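Local coordinates for protein Tox3 (Phaeosphaeria nodorum, PDB 6WES) that acts as a secreted necrotrophic effector of a fungal plant pathogen, probably engaging a host recognition pathway that depends on Snn3, at residues A[25-31]-A[49-55]; A[32-36]-A[111-115]; A[13-19]-A[125-131]. All blocks are in the same frame, centred on the assembly; numbering follows the deposited sequence.

Contact 1: residues A[25-31]-A[49-55]; sequences RDVKVRA and WSNALNV
Lys28 faces both Ala52 and Leu53, and this two-to-one pairing organises the hydrogen bonding between strand 23-36 and its antiparallel neighbour 45-53. The carbonyl oxygen of Lys28 accepts two amides from the same face of its plane: Ala52 N lies 2.9 Å from Lys28 O, and Leu53 N lies 3.0 Å from that same oxygen. In return, Lys28 N donates to Leu53 O at 2.9 Å. Beyond the irregularity, Arg30 and Ser50 form a regular hydrogen-bonded pair, and the axes of strands 25-31 and 49-51 run antiparallel at 142°.

Asparagines secure the turn that follows. Asn54 adds a side-chain rung: its ND2 meets Asp26 O at 2.9 Å, with an N-H...O angle of 163° and the acceptor close to the amide plane. With CG anti to its own carbonyl carbon (chi1 -77°), Asn54 brings its amide to the main chain of Asp26. Asn51 acts within the turn, its OD1 accepting Val55 N at 2.8 Å.

Apolar packing occupies the inner surface. Val55 CG2 packs against both valines, 3.6 Å from Val27 CG1 and also touching Val29 CG1. The indole of Trp49 receives the Ala31 methyl over one face, CB standing 4.0 Å from CE3. Val29 reaches the edge of that ring, CG2 to CZ3 of Trp49 being 3.9 Å. Phe9 and Phe102 extend this apolar layer.

On the other surface the Lys28 chain lies along Leu53 CB, and Arg30 CB rests near Ser50 OG, while Lys28 NZ binds Glu158 O and Arg30 forms a salt bridge with Asp32. The whole is a classic beta bulge in a beta hairpin of the Tox3 barrel, placed where strand 45-53 turns a corner.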
loop_
_atom_site.group_PDB
_atom_site.type_symbol
_atom_site.label_atom_id
_atom_site.label_comp_id
_atom_site.label_asym_id
_atom_site.label_seq_id
_atom_site.Cartn_x
_atom_site.Cartn_y
_atom_site.Cartn_z
ATOM N N ARG A 25 5.724 5.553 9.116
ATOM C CA ARG A 25 4.781 5.974 8.089
ATOM C C ARG A 25 3.484 5.198 8.232
ATOM O O ARG A 25 3.507 3.993 8.492
ATOM C CB ARG A 25 5.317 5.661 6.685
ATOM C CG ARG A 25 6.643 6.335 6.340
ATOM C CD ARG A 25 6.401 7.707 5.749
ATOM N NE ARG A 25 6.159 8.707 6.774
ATOM C CZ ARG A 25 5.667 9.915 6.505
ATOM N NH1 ARG A 25 5.468 10.797 7.474
ATOM N NH2 ARG A 25 5.382 10.242 5.255
ATOM N N ASP A 26 2.362 5.882 8.004
ATOM C CA ASP A 26 1.044 5.266 7.886
ATOM C C ASP A 26 0.639 5.308 6.417
ATOM O O ASP A 26 0.759 6.351 5.775
ATOM C CB ASP A 26 -0.004 6.049 8.689
ATOM C CG ASP A 26 0.039 5.762 10.170
ATOM O OD1 ASP A 26 1.013 5.144 10.629
ATOM O OD2 ASP A 26 -0.887 6.186 10.905
ATOM N N VAL A 27 0.143 4.188 5.902
ATOM C CA VAL A 27 -0.336 4.082 4.526
ATOM C C VAL A 27 -1.749 3.525 4.591
ATOM O O VAL A 27 -1.976 2.494 5.236
ATOM C CB VAL A 27 0.568 3.156 3.692
ATOM C CG1 VAL A 27 0.055 3.058 2.261
ATOM C CG2 VAL A 27 1.998 3.675 3.690
ATOM N N LYS A 28 -2.697 4.204 3.962
ATOM C CA LYS A 28 -4.081 3.741 3.962
ATOM C C LYS A 28 -4.598 3.673 2.534
ATOM O O LYS A 28 -4.301 4.546 1.707
ATOM C CB LYS A 28 -4.986 4.677 4.778
ATOM C CG LYS A 28 -4.649 4.745 6.255
ATOM C CD LYS A 28 -5.562 5.719 6.950
ATOM C CE LYS A 28 -5.153 5.936 8.405
ATOM N NZ LYS A 28 -6.095 6.883 9.090
ATOM N N VAL A 29 -5.365 2.624 2.246
ATOM C CA VAL A 29 -5.951 2.439 0.926
ATOM C C VAL A 29 -7.424 2.099 1.067
ATOM O O VAL A 29 -7.893 1.674 2.126
ATOM C CB VAL A 29 -5.232 1.343 0.119
ATOM C CG1 VAL A 29 -3.752 1.707 -0.082
ATOM C CG2 VAL A 29 -5.367 -0.027 0.810
ATOM N N ARG A 30 -8.155 2.269 -0.037
ATOM C CA ARG A 30 -9.544 1.858 -0.150
ATOM C C ARG A 30 -9.631 0.933 -1.352
ATOM O O ARG A 30 -8.930 1.145 -2.353
ATOM C CB ARG A 30 -10.421 3.095 -0.379
ATOM C CG ARG A 30 -11.881 2.790 -0.688
ATOM C CD ARG A 30 -12.685 4.055 -0.658
ATOM N NE ARG A 30 -13.976 3.834 -1.290
ATOM C CZ ARG A 30 -15.099 4.452 -0.946
ATOM N NH1 ARG A 30 -15.114 5.333 0.050
ATOM N NH2 ARG A 30 -16.214 4.166 -1.593
ATOM N N ALA A 31 -10.461 -0.105 -1.253
ATOM C CA ALA A 31 -10.783 -0.954 -2.398
ATOM C C ALA A 31 -12.275 -0.854 -2.648
ATOM O O ALA A 31 -13.081 -0.968 -1.708
ATOM C CB ALA A 31 -10.403 -2.419 -2.172
ATOM N N TRP A 49 -8.400 -0.110 -6.504
ATOM C CA TRP A 49 -7.689 0.375 -5.320
ATOM C C TRP A 49 -7.497 1.880 -5.451
ATOM O O TRP A 49 -7.219 2.382 -6.560
ATOM C CB TRP A 49 -6.300 -0.259 -5.230
ATOM C CG TRP A 49 -6.260 -1.756 -5.041
ATOM C CD1 TRP A 49 -6.121 -2.699 -6.011
ATOM C CD2 TRP A 49 -6.289 -2.462 -3.795
ATOM N NE1 TRP A 49 -6.058 -3.954 -5.452
ATOM C CE2 TRP A 49 -6.160 -3.831 -4.094
ATOM C CE3 TRP A 49 -6.398 -2.061 -2.459
ATOM C CZ2 TRP A 49 -6.129 -4.810 -3.102
ATOM C CZ3 TRP A 49 -6.356 -3.035 -1.470
ATOM C CH2 TRP A 49 -6.232 -4.391 -1.804
ATOM N N SER A 50 -7.584 2.595 -4.334
ATOM C CA SER A 50 -7.354 4.035 -4.367
ATOM C C SER A 50 -6.662 4.497 -3.092
ATOM O O SER A 50 -6.680 3.822 -2.060
ATOM C CB SER A 50 -8.650 4.815 -4.588
ATOM O OG SER A 50 -9.550 4.566 -3.527
ATOM N N ASN A 51 -6.036 5.668 -3.186
ATOM C CA ASN A 51 -5.345 6.259 -2.048
ATOM C C ASN A 51 -6.344 6.722 -0.995
ATOM O O ASN A 51 -7.342 7.384 -1.315
ATOM C CB ASN A 51 -4.573 7.493 -2.531
ATOM C CG ASN A 51 -3.868 8.220 -1.390
ATOM O OD1 ASN A 51 -3.309 7.594 -0.495
ATOM N ND2 ASN A 51 -3.891 9.541 -1.426
ATOM N N ALA A 52 -6.082 6.380 0.264
ATOM C CA ALA A 52 -6.694 7.062 1.395
ATOM C C ALA A 52 -5.693 7.892 2.188
ATOM O O ALA A 52 -6.054 8.956 2.688
ATOM C CB ALA A 52 -7.426 6.064 2.313
ATOM N N LEU A 53 -4.439 7.455 2.283
ATOM C CA LEU A 53 -3.388 8.261 2.906
ATOM C C LEU A 53 -2.040 7.777 2.412
ATOM O O LEU A 53 -1.721 6.593 2.563
ATOM C CB LEU A 53 -3.427 8.140 4.428
ATOM C CG LEU A 53 -2.240 8.818 5.124
ATOM C CD1 LEU A 53 -2.330 10.315 4.956
ATOM C CD2 LEU A 53 -2.200 8.447 6.592
ATOM N N ASN A 54 -1.240 8.699 1.879
ATOM C CA ASN A 54 0.177 8.523 1.565
ATOM C C ASN A 54 0.465 7.606 0.390
ATOM O O ASN A 54 1.608 7.183 0.218
ATOM C CB ASN A 54 1.012 8.118 2.783
ATOM C CG ASN A 54 1.284 9.284 3.693
ATOM O OD1 ASN A 54 1.338 10.434 3.243
ATOM N ND2 ASN A 54 1.458 9.009 4.975
ATOM N N VAL A 55 -0.493 7.298 -0.470
ATOM C CA VAL A 55 -0.197 6.508 -1.659
ATOM C C VAL A 55 -0.055 7.435 -2.855
ATOM O O VAL A 55 -1.023 8.093 -3.267
ATOM C CB VAL A 55 -1.244 5.417 -1.916
ATOM C CG1 VAL A 55 -0.815 4.566 -3.123
ATOM C CG2 VAL A 55 -1.429 4.558 -0.696
#

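Contact 2: residues A[32-36]-A[111-115]; sequences DIPFE and MHNNI
Phe35 and Asn114 mark the nearest backbone approach, 6.0 Å between their CA atoms, where the end of strand 23-36 meets the loop following strand 92-105. At this end of the beta barrel the loop curls round a single aromatic side chain instead of pairing as a strand. Residues 111 to 115 offer main-chain atoms to the Phe35 ring in succession: Met111 O and His112 O stand near its edge, whereas Asn114 N and Ile115 N lie over one face.

Phe35 is directed into this curl with CG anti to the backbone N (chi1 179°). Two methyls line one side of it, Met111 CE by CE1 and Ile115 CG2 by CD1. The same Ile115 CG2 lies 3.9 Å from Ile33 CG2, extending the apolar contact back along the chain. Asn114 shapes its own part of the loop, its OD1 accepting Ile115 N at 2.8 Å from above the amide plane. That oxygen also receives Asn5 ND2, a donor shared with Ile33 O, so strand 2-16 bridges the two segments. At the centre of the grip, Asn114 CA sits 3.5 Å from the Phe35 ring centroid, only 11° off the ring normal, in a CH-pi contact.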
loop_
_atom_site.group_PDB
_atom_site.type_symbol
_atom_site.label_atom_id
_atom_site.label_comp_id
_atom_site.label_asym_id
_atom_site.label_seq_id
_atom_site.Cartn_x
_atom_site.Cartn_y
_atom_site.Cartn_z
ATOM N N ASP A 32 -12.653 -0.637 -3.898
ATOM C CA ASP A 32 -14.056 -0.642 -4.284
ATOM C C ASP A 32 -14.288 -1.878 -5.142
ATOM O O ASP A 32 -13.485 -2.172 -6.045
ATOM C CB ASP A 32 -14.434 0.658 -5.019
ATOM C CG ASP A 32 -14.603 1.852 -4.061
ATOM O OD1 ASP A 32 -15.738 2.160 -3.629
ATOM O OD2 ASP A 32 -13.592 2.501 -3.734
ATOM N N ILE A 33 -15.343 -2.626 -4.825
ATOM C CA ILE A 33 -15.589 -3.926 -5.455
ATOM C C ILE A 33 -17.058 -4.051 -5.841
ATOM O O ILE A 33 -17.879 -4.434 -4.998
ATOM C CB ILE A 33 -15.213 -5.096 -4.528
ATOM C CG1 ILE A 33 -13.849 -4.873 -3.865
ATOM C CG2 ILE A 33 -15.244 -6.385 -5.345
ATOM C CD1 ILE A 33 -13.970 -4.491 -2.442
ATOM N N PRO A 34 -17.432 -3.741 -7.075
ATOM C CA PRO A 34 -18.814 -3.944 -7.513
ATOM C C PRO A 34 -19.134 -5.427 -7.595
ATOM O O PRO A 34 -18.256 -6.270 -7.810
ATOM C CB PRO A 34 -18.836 -3.335 -8.923
ATOM C CG PRO A 34 -17.521 -2.590 -9.097
ATOM C CD PRO A 34 -16.574 -3.163 -8.118
ATOM N N PHE A 35 -20.414 -5.756 -7.446
ATOM C CA PHE A 35 -20.826 -7.150 -7.536
ATOM C C PHE A 35 -22.136 -7.180 -8.311
ATOM O O PHE A 35 -23.108 -6.516 -7.927
ATOM C CB PHE A 35 -21.000 -7.745 -6.126
ATOM C CG PHE A 35 -21.449 -9.188 -6.088
ATOM C CD1 PHE A 35 -20.544 -10.209 -5.938
ATOM C CD2 PHE A 35 -22.797 -9.499 -6.125
ATOM C CE1 PHE A 35 -20.965 -11.547 -5.883
ATOM C CE2 PHE A 35 -23.235 -10.830 -6.086
ATOM C CZ PHE A 35 -22.315 -11.848 -5.953
ATOM N N GLU A 36 -22.189 -7.972 -9.374
ATOM C CA GLU A 36 -23.417 -8.105 -10.155
ATOM C C GLU A 36 -24.285 -9.193 -9.539
ATOM O O GLU A 36 -23.909 -10.374 -9.543
ATOM C CB GLU A 36 -23.072 -8.429 -11.610
ATOM C CG GLU A 36 -24.269 -8.842 -12.480
ATOM C CD GLU A 36 -25.418 -7.838 -12.469
ATOM O OE1 GLU A 36 -25.237 -6.743 -13.059
ATOM O OE2 GLU A 36 -26.486 -8.154 -11.927
ATOM N N MET A 111 -20.612 -16.107 -1.436
ATOM C CA MET A 111 -20.790 -14.951 -2.307
ATOM C C MET A 111 -21.990 -15.089 -3.247
ATOM O O MET A 111 -21.977 -14.603 -4.380
ATOM C CB MET A 111 -19.491 -14.627 -3.051
ATOM C CG MET A 111 -18.538 -13.886 -2.137
ATOM S SD MET A 111 -16.944 -13.455 -2.848
ATOM C CE MET A 111 -17.422 -12.796 -4.438
ATOM N N HIS A 112 -23.073 -15.727 -2.792
ATOM C CA HIS A 112 -24.229 -15.867 -3.665
ATOM C C HIS A 112 -24.980 -14.550 -3.844
ATOM O O HIS A 112 -25.599 -14.341 -4.897
ATOM C CB HIS A 112 -25.127 -16.998 -3.161
ATOM C CG HIS A 112 -24.491 -18.347 -3.301
ATOM N ND1 HIS A 112 -23.675 -18.892 -2.331
ATOM C CD2 HIS A 112 -24.494 -19.229 -4.328
ATOM C CE1 HIS A 112 -23.230 -20.066 -2.738
ATOM N NE2 HIS A 112 -23.712 -20.293 -3.947
ATOM N N ASN A 113 -24.914 -13.645 -2.861
ATOM C CA ASN A 113 -25.703 -12.420 -2.862
ATOM C C ASN A 113 -24.872 -11.159 -2.985
ATOM O O ASN A 113 -25.403 -10.125 -3.407
ATOM C CB ASN A 113 -26.506 -12.295 -1.557
ATOM C CG ASN A 113 -27.409 -13.482 -1.313
ATOM O OD1 ASN A 113 -28.108 -13.923 -2.211
ATOM N ND2 ASN A 113 -27.381 -14.014 -0.092
ATOM N N ASN A 114 -23.604 -11.211 -2.604
ATOM C CA ASN A 114 -22.720 -10.049 -2.608
ATOM C C ASN A 114 -21.320 -10.586 -2.325
ATOM O O ASN A 114 -21.122 -11.796 -2.147
ATOM C CB ASN A 114 -23.160 -9.036 -1.541
ATOM C CG ASN A 114 -22.662 -7.626 -1.806
ATOM O OD1 ASN A 114 -21.866 -7.387 -2.698
ATOM N ND2 ASN A 114 -23.155 -6.678 -1.023
ATOM N N ILE A 115 -20.343 -9.682 -2.286
ATOM C CA ILE A 115 -18.981 -10.075 -1.892
ATOM C C ILE A 115 -18.985 -10.614 -0.461
ATOM O O ILE A 115 -19.904 -10.381 0.333
ATOM C CB ILE A 115 -17.995 -8.905 -2.010
ATOM C CG1 ILE A 115 -18.317 -7.803 -1.000
ATOM C CG2 ILE A 115 -17.942 -8.399 -3.472
ATOM C CD1 ILE A 115 -17.156 -6.812 -0.846
#

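Contact 3: residues A[13-19]-A[125-131]; sequences SVHDCRE and PTMHEVC
Met127 crosses one face of the His15 ring obliquely, at the middle of two segments whose end-to-end directions differ by only 18°. Its CB sits above that face toward the rim, 3.6 Å from the ring centroid, in a CH-pi contact. The Met127 chain then bends at chi3 (-73°), bringing CE to 3.6 Å from His15 ND1. SD approaches the ring obliquely and also lies 3.9 Å from Cys17 SG. Pro125 comes at the imidazole from the rim, its CG near CE1 of His15; the same CG packs on Ser13 CB at 3.6 Å.

Farther along, Glu129 stretches its extended chain across to the turn after strand 2-16. Both carboxylate oxygens receive Glu19 N on their syn lone pairs, OE1 at 3.2 Å and OE2 at 3.3 Å from that nitrogen. Arg18 N adds a weak bond to OE1. OE2 is also hydrogen-bonded to Tyr96 OH of strand 92-105, a further partner for this buried carboxylate. Beyond it, Glu19 CG rests against Cys131 SG at 3.3 Å.

Cys17 is disulfide-bonded to Cys146 and Cys131 to Cys94. Strand 144-153 lies between these two strands in the sheet, so the facing side chains on alternate residues of each segment bridge its concave side, the kind of interior packing seen in a beta barrel.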
loop_
_atom_site.group_PDB
_atom_site.type_symbol
_atom_site.label_atom_id
_atom_site.label_comp_id
_atom_site.label_asym_id
_atom_site.label_seq_id
_atom_site.Cartn_x
_atom_site.Cartn_y
_atom_site.Cartn_z
ATOM N N SER A 13 4.253 1.394 9.690
ATOM C CA SER A 13 5.532 0.701 9.736
ATOM C C SER A 13 6.622 1.655 10.196
ATOM O O SER A 13 6.474 2.878 10.121
ATOM C CB SER A 13 5.907 0.119 8.371
ATOM O OG SER A 13 6.022 1.130 7.378
ATOM N N VAL A 14 7.726 1.084 10.666
ATOM C CA VAL A 14 8.897 1.840 11.105
ATOM C C VAL A 14 10.116 1.224 10.429
ATOM O O VAL A 14 10.255 -0.011 10.402
ATOM C CB VAL A 14 9.067 1.769 12.640
ATOM C CG1 VAL A 14 10.306 2.549 13.099
ATOM C CG2 VAL A 14 7.807 2.285 13.326
ATOM N N HIS A 15 10.986 2.071 9.879
ATOM C CA HIS A 15 12.167 1.622 9.150
ATOM C C HIS A 15 13.417 2.332 9.642
ATOM O O HIS A 15 13.379 3.499 10.051
ATOM C CB HIS A 15 11.999 1.877 7.642
ATOM C CG HIS A 15 10.983 0.977 7.011
ATOM N ND1 HIS A 15 9.637 1.265 6.996
ATOM C CD2 HIS A 15 11.114 -0.245 6.446
ATOM C CE1 HIS A 15 8.975 0.262 6.434
ATOM N NE2 HIS A 15 9.857 -0.661 6.077
ATOM N N ASP A 16 14.534 1.623 9.533
ATOM C CA ASP A 16 15.850 2.161 9.865
ATOM C C ASP A 16 16.691 2.150 8.604
ATOM O O ASP A 16 16.815 1.117 7.937
ATOM C CB ASP A 16 16.478 1.325 10.975
ATOM C CG ASP A 16 15.661 1.375 12.229
ATOM O OD1 ASP A 16 15.202 2.469 12.614
ATOM O OD2 ASP A 16 15.459 0.302 12.856
ATOM N N CYS A 17 17.213 3.309 8.249
ATOM C CA CYS A 17 17.931 3.479 6.996
ATOM C C CYS A 17 19.360 3.920 7.296
ATOM O O CYS A 17 19.743 4.099 8.459
ATOM C CB CYS A 17 17.203 4.484 6.095
ATOM S SG CYS A 17 15.500 3.991 5.603
ATOM N N ARG A 18 20.155 4.109 6.233
ATOM C CA ARG A 18 21.575 4.386 6.450
ATOM C C ARG A 18 21.787 5.746 7.099
ATOM O O ARG A 18 22.666 5.899 7.955
ATOM C CB ARG A 18 22.388 4.267 5.156
ATOM C CG ARG A 18 23.884 4.531 5.407
ATOM C CD ARG A 18 24.772 4.021 4.293
ATOM N NE ARG A 18 24.556 2.599 4.021
ATOM C CZ ARG A 18 25.204 1.924 3.074
ATOM N NH1 ARG A 18 26.117 2.539 2.323
ATOM N NH2 ARG A 18 24.944 0.639 2.879
ATOM N N GLU A 19 21.019 6.756 6.689
ATOM C CA GLU A 19 21.219 8.111 7.184
ATOM C C GLU A 19 20.250 8.519 8.281
ATOM O O GLU A 19 20.539 9.475 9.005
ATOM C CB GLU A 19 21.128 9.134 6.045
ATOM C CG GLU A 19 22.229 8.989 5.015
ATOM C CD GLU A 19 23.596 9.247 5.590
ATOM O OE1 GLU A 19 23.719 10.139 6.457
ATOM O OE2 GLU A 19 24.538 8.530 5.193
ATOM N N PRO A 125 6.174 -4.289 4.609
ATOM C CA PRO A 125 6.607 -3.371 3.556
ATOM C C PRO A 125 8.130 -3.345 3.480
ATOM O O PRO A 125 8.822 -3.951 4.298
ATOM C CB PRO A 125 6.094 -2.028 4.074
ATOM C CG PRO A 125 6.257 -2.147 5.591
ATOM C CD PRO A 125 5.958 -3.610 5.910
ATOM N N THR A 126 8.643 -2.645 2.476
ATOM C CA THR A 126 10.065 -2.338 2.406
ATOM C C THR A 126 10.237 -0.847 2.166
ATOM O O THR A 126 9.399 -0.207 1.526
ATOM C CB THR A 126 10.764 -3.110 1.293
ATOM O OG1 THR A 126 10.183 -2.778 0.020
ATOM C CG2 THR A 126 10.659 -4.618 1.543
ATOM N N MET A 127 11.318 -0.284 2.683
ATOM C CA MET A 127 11.658 1.108 2.443
ATOM C C MET A 127 13.023 1.164 1.790
ATOM O O MET A 127 13.866 0.282 1.993
ATOM C CB MET A 127 11.670 1.941 3.726
ATOM C CG MET A 127 11.854 3.453 3.475
ATOM S SD MET A 127 11.678 4.473 4.952
ATOM C CE MET A 127 9.880 4.331 5.121
ATOM N N HIS A 128 13.225 2.204 0.994
ATOM C CA HIS A 128 14.385 2.357 0.139
ATOM C C HIS A 128 14.829 3.807 0.239
ATOM O O HIS A 128 13.986 4.703 0.296
ATOM C CB HIS A 128 13.940 1.964 -1.290
ATOM C CG HIS A 128 13.296 0.610 -1.333
ATOM N ND1 HIS A 128 14.018 -0.532 -1.596
ATOM C CD2 HIS A 128 12.024 0.203 -1.075
ATOM C CE1 HIS A 128 13.220 -1.583 -1.523
ATOM N NE2 HIS A 128 12.004 -1.167 -1.197
ATOM N N GLU A 129 16.140 4.040 0.319
ATOM C CA GLU A 129 16.672 5.373 0.603
ATOM C C GLU A 129 17.805 5.698 -0.365
ATOM O O GLU A 129 18.642 4.841 -0.664
ATOM C CB GLU A 129 17.244 5.419 2.058
ATOM C CG GLU A 129 17.948 6.737 2.482
ATOM C CD GLU A 129 18.749 6.645 3.814
ATOM O OE1 GLU A 129 19.726 5.891 3.856
ATOM O OE2 GLU A 129 18.406 7.324 4.800
ATOM N N VAL A 130 17.847 6.942 -0.856
ATOM C CA VAL A 130 19.013 7.454 -1.579
ATOM C C VAL A 130 19.328 8.841 -1.033
ATOM O O VAL A 130 18.424 9.671 -0.894
ATOM C CB VAL A 130 18.807 7.451 -3.117
ATOM C CG1 VAL A 130 17.532 8.182 -3.538
ATOM C CG2 VAL A 130 20.059 7.968 -3.867
ATOM N N CYS A 131 20.586 9.081 -0.675
ATOM C CA CYS A 131 20.974 10.352 -0.073
ATOM C C CYS A 131 22.136 10.993 -0.824
ATOM O O CYS A 131 23.005 10.306 -1.363
ATOM C CB CYS A 131 21.421 10.205 1.379
ATOM S SG CYS A 131 20.177 9.522 2.436
#

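Contacts 1 and 2 lie consecutively on strand 23-36, their centres 22 Å apart, whereas contact 3 sits beyond the chain's centre from contact 2, about 38 Å away between centres. Along the sequence the segments come as 13-19, 25-31, 32-36, 49-55, 111-115 and 125-131. Contacts 1 and 2 therefore interleave, and both are nested within the loop that contact 3 closes. Neighbouring strands 2-16 and 23-36 connect contacts 1 and 3 directly: Arg25 N lies 3.0 Å from Ser13 O, probably as a hydrogen bond, and Arg25 CG packs on Met127 CE. All three contacts thus involve strands of one antiparallel sheet, contact 2 adding a loop at one end of this helix-free C-terminal part, probably the mature effector after pro-domain removal.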